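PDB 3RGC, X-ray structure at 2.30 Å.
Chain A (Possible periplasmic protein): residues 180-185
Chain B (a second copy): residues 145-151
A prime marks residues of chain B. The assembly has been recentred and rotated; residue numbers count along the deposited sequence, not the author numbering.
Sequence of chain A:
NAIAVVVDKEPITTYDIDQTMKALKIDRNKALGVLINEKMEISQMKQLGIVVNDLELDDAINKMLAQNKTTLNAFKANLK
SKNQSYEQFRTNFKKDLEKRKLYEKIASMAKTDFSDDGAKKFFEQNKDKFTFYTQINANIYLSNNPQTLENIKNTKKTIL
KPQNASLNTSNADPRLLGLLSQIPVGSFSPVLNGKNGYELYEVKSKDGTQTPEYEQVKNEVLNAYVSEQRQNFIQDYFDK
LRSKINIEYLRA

Chain A (180-185) LSQIPV
Chain B (145-151) NPQTLEN

A small contact can combine a polar bond from a side chain with apolar packing of proline, both gathered round a single backbone carbonyl. The contact between Leu180–Val185 of one copy of this possible periplasmic protein and Asn145′–Asn151′ of the second illustrates the principle, burying 243 Å² summed over both sides.

In the first stretch, Leu180 has helical torsions (-64/-30), and Ser181 (-57/-30) and Gln182 (-80/-23) keep similar values. The backbone then opens at Ile183 (-75/129), Pro184 (-59/142) and Val185 (-57/133), all extended. One turn is closed by Ile183 N donating to Leu180 O at 3.0 Å. The second stretch does the reverse, entering a helix from Asn145′ (-110/115). With chi1 t, Asn145′ caps the new helix: its OD1 accepts weak bonds from Gln147′ N at 2.8 Å and Thr148′ N at 3.4 Å, while Thr148′ OG1, on a p rotamer, donates to Asn145′ O at 2.9 Å. Glu150′ N to Pro146′ O (2.9 Å) and Asn151′ N to Gln147′ O (3.1 Å) continue the helical ladder.

The CA atoms of Gln182 and Gln147′ are the nearest across the contact, 6.3 Å apart, and end to end the two stretches run broadly the same way. Gln182 covers the most surface. Its CB leaves sideways to the partner, and its side chain is folded (chi1 m, chi2 m, chi3 -43°), bringing OE1 within 3.4 Å of Gln147′ CG. Its backbone contributes too: Gln182 O receives a weak hydrogen bond from Gln147′ NE2, long at 3.5 Å but fairly straight at 159°. Gln147′ achieves this with chi1 m, chi2 m and chi3 -62°, a bent conformation that brings the end of a sideways-directed side chain nearer the partner. A water O lies 2.9 Å from Gln182 OE1 and 2.8 Å from Asn145′ OD1, placed to donate to either; with more acceptors in reach than it has protons, it need not serve both at once.

Pro146′ supplies the apolar counterpart. Its CB points toward the first stretch, and its C-gamma endo ring places CG 3.3 Å from Gln182 O and 4.1 Å from Gln182 CB. The same carbonyl thus meets both a ring carbon and an amide donor. Beside it, Pro184, C-gamma exo, sets its CD 3.9 Å from Pro146′ CB, an apolar contact between two rigid rings. One helical turn beyond Pro146′, Glu150′ also directs its CB toward the partner; chi1 m, chi2 m and chi3 -12° bring OE2 to 3.7 Å from Pro184 CB, a van der Waals approach.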

# COMPACT_ATOMS: atom_id res chain seq x y z
N LEU A 180 -13.23 -9.42 0.44
CA LEU A 180 -11.76 -9.45 0.30
C LEU A 180 -11.28 -8.84 -1.01
O LEU A 180 -10.18 -8.29 -1.08
CB LEU A 180 -11.25 -10.89 0.44
CG LEU A 180 -11.47 -11.50 1.81
CD1 LEU A 180 -10.80 -12.85 1.89
CD2 LEU A 180 -10.95 -10.55 2.90
N SER A 181 -12.09 -8.94 -2.07
CA SER A 181 -11.70 -8.36 -3.35
C SER A 181 -11.41 -6.87 -3.24
O SER A 181 -10.62 -6.34 -4.02
CB SER A 181 -12.78 -8.58 -4.41
OG SER A 181 -12.86 -9.92 -4.81
N GLN A 182 -12.06 -6.17 -2.30
CA GLN A 182 -11.86 -4.73 -2.15
C GLN A 182 -10.59 -4.39 -1.36
O GLN A 182 -10.07 -3.28 -1.48
CB GLN A 182 -13.05 -4.06 -1.45
CG GLN A 182 -14.41 -4.48 -1.93
CD GLN A 182 -14.57 -4.46 -3.44
OE1 GLN A 182 -14.14 -3.52 -4.11
NE2 GLN A 182 -15.18 -5.51 -3.98
N ILE A 183 -10.10 -5.31 -0.54
CA ILE A 183 -8.97 -5.01 0.33
C ILE A 183 -7.66 -4.96 -0.47
O ILE A 183 -7.36 -5.86 -1.24
CB ILE A 183 -8.84 -6.00 1.51
CG1 ILE A 183 -9.85 -5.70 2.62
CG2 ILE A 183 -7.46 -5.89 2.14
CD1 ILE A 183 -11.27 -5.82 2.24
N PRO A 184 -6.88 -3.88 -0.31
CA PRO A 184 -5.56 -3.74 -0.94
C PRO A 184 -4.60 -4.86 -0.54
O PRO A 184 -4.60 -5.30 0.61
CB PRO A 184 -5.04 -2.39 -0.40
CG PRO A 184 -6.31 -1.62 -0.05
CD PRO A 184 -7.31 -2.65 0.39
N VAL A 185 -3.79 -5.33 -1.47
CA VAL A 185 -2.79 -6.30 -1.07
C VAL A 185 -1.97 -5.65 0.02
O VAL A 185 -1.58 -4.48 -0.09
CB VAL A 185 -1.91 -6.78 -2.24
CG1 VAL A 185 -2.64 -6.60 -3.57
CG2 VAL A 185 -0.59 -6.05 -2.26
N ASN B 145 -13.84 3.91 1.05
CA ASN B 145 -13.75 2.96 -0.05
C ASN B 145 -12.32 2.85 -0.54
O ASN B 145 -11.75 3.82 -1.05
CB ASN B 145 -14.68 3.41 -1.19
CG ASN B 145 -14.78 2.39 -2.31
OD1 ASN B 145 -13.84 1.67 -2.63
ND2 ASN B 145 -15.94 2.35 -2.94
N PRO B 146 -11.73 1.67 -0.38
CA PRO B 146 -10.32 1.46 -0.72
C PRO B 146 -10.11 1.47 -2.24
O PRO B 146 -9.06 1.90 -2.70
CB PRO B 146 -10.00 0.09 -0.10
CG PRO B 146 -11.36 -0.61 -0.01
CD PRO B 146 -12.39 0.45 0.15
N GLN B 147 -11.11 1.03 -2.99
CA GLN B 147 -11.03 1.09 -4.46
C GLN B 147 -11.03 2.51 -5.04
O GLN B 147 -10.58 2.71 -6.17
CB GLN B 147 -12.14 0.26 -5.11
CG GLN B 147 -11.82 -1.21 -5.19
CD GLN B 147 -10.40 -1.46 -5.61
OE1 GLN B 147 -9.98 -1.08 -6.71
NE2 GLN B 147 -9.62 -2.09 -4.73
N THR B 148 -11.55 3.49 -4.30
CA THR B 148 -11.50 4.88 -4.75
C THR B 148 -10.09 5.46 -4.56
O THR B 148 -9.65 6.33 -5.32
CB THR B 148 -12.55 5.78 -4.05
OG1 THR B 148 -12.09 6.14 -2.75
CG2 THR B 148 -13.88 5.07 -3.94
N LEU B 149 -9.39 4.97 -3.54
CA LEU B 149 -7.99 5.33 -3.37
C LEU B 149 -7.10 4.57 -4.34
O LEU B 149 -6.08 5.10 -4.79
CB LEU B 149 -7.54 5.12 -1.92
CG LEU B 149 -8.36 5.88 -0.88
CD1 LEU B 149 -7.84 5.62 0.52
CD2 LEU B 149 -8.38 7.39 -1.18
N GLU B 150 -7.47 3.33 -4.67
CA GLU B 150 -6.73 2.56 -5.67
C GLU B 150 -6.77 3.28 -7.01
O GLU B 150 -5.74 3.47 -7.66
CB GLU B 150 -7.28 1.14 -5.82
CG GLU B 150 -6.87 0.18 -4.71
CD GLU B 150 -5.37 -0.02 -4.64
OE1 GLU B 150 -4.66 0.39 -5.59
OE2 GLU B 150 -4.88 -0.58 -3.64
N ASN B 151 -7.96 3.68 -7.43
CA ASN B 151 -8.14 4.46 -8.65
C ASN B 151 -7.34 5.79 -8.69
O ASN B 151 -7.26 6.44 -9.73
CB ASN B 151 -9.63 4.67 -8.94
CG ASN B 151 -10.37 3.36 -9.11
OD1 ASN B 151 -9.74 2.32 -9.31
ND2 ASN B 151 -11.70 3.38 -9.04
O HOH W 1 -14.36 -1.05 -2.54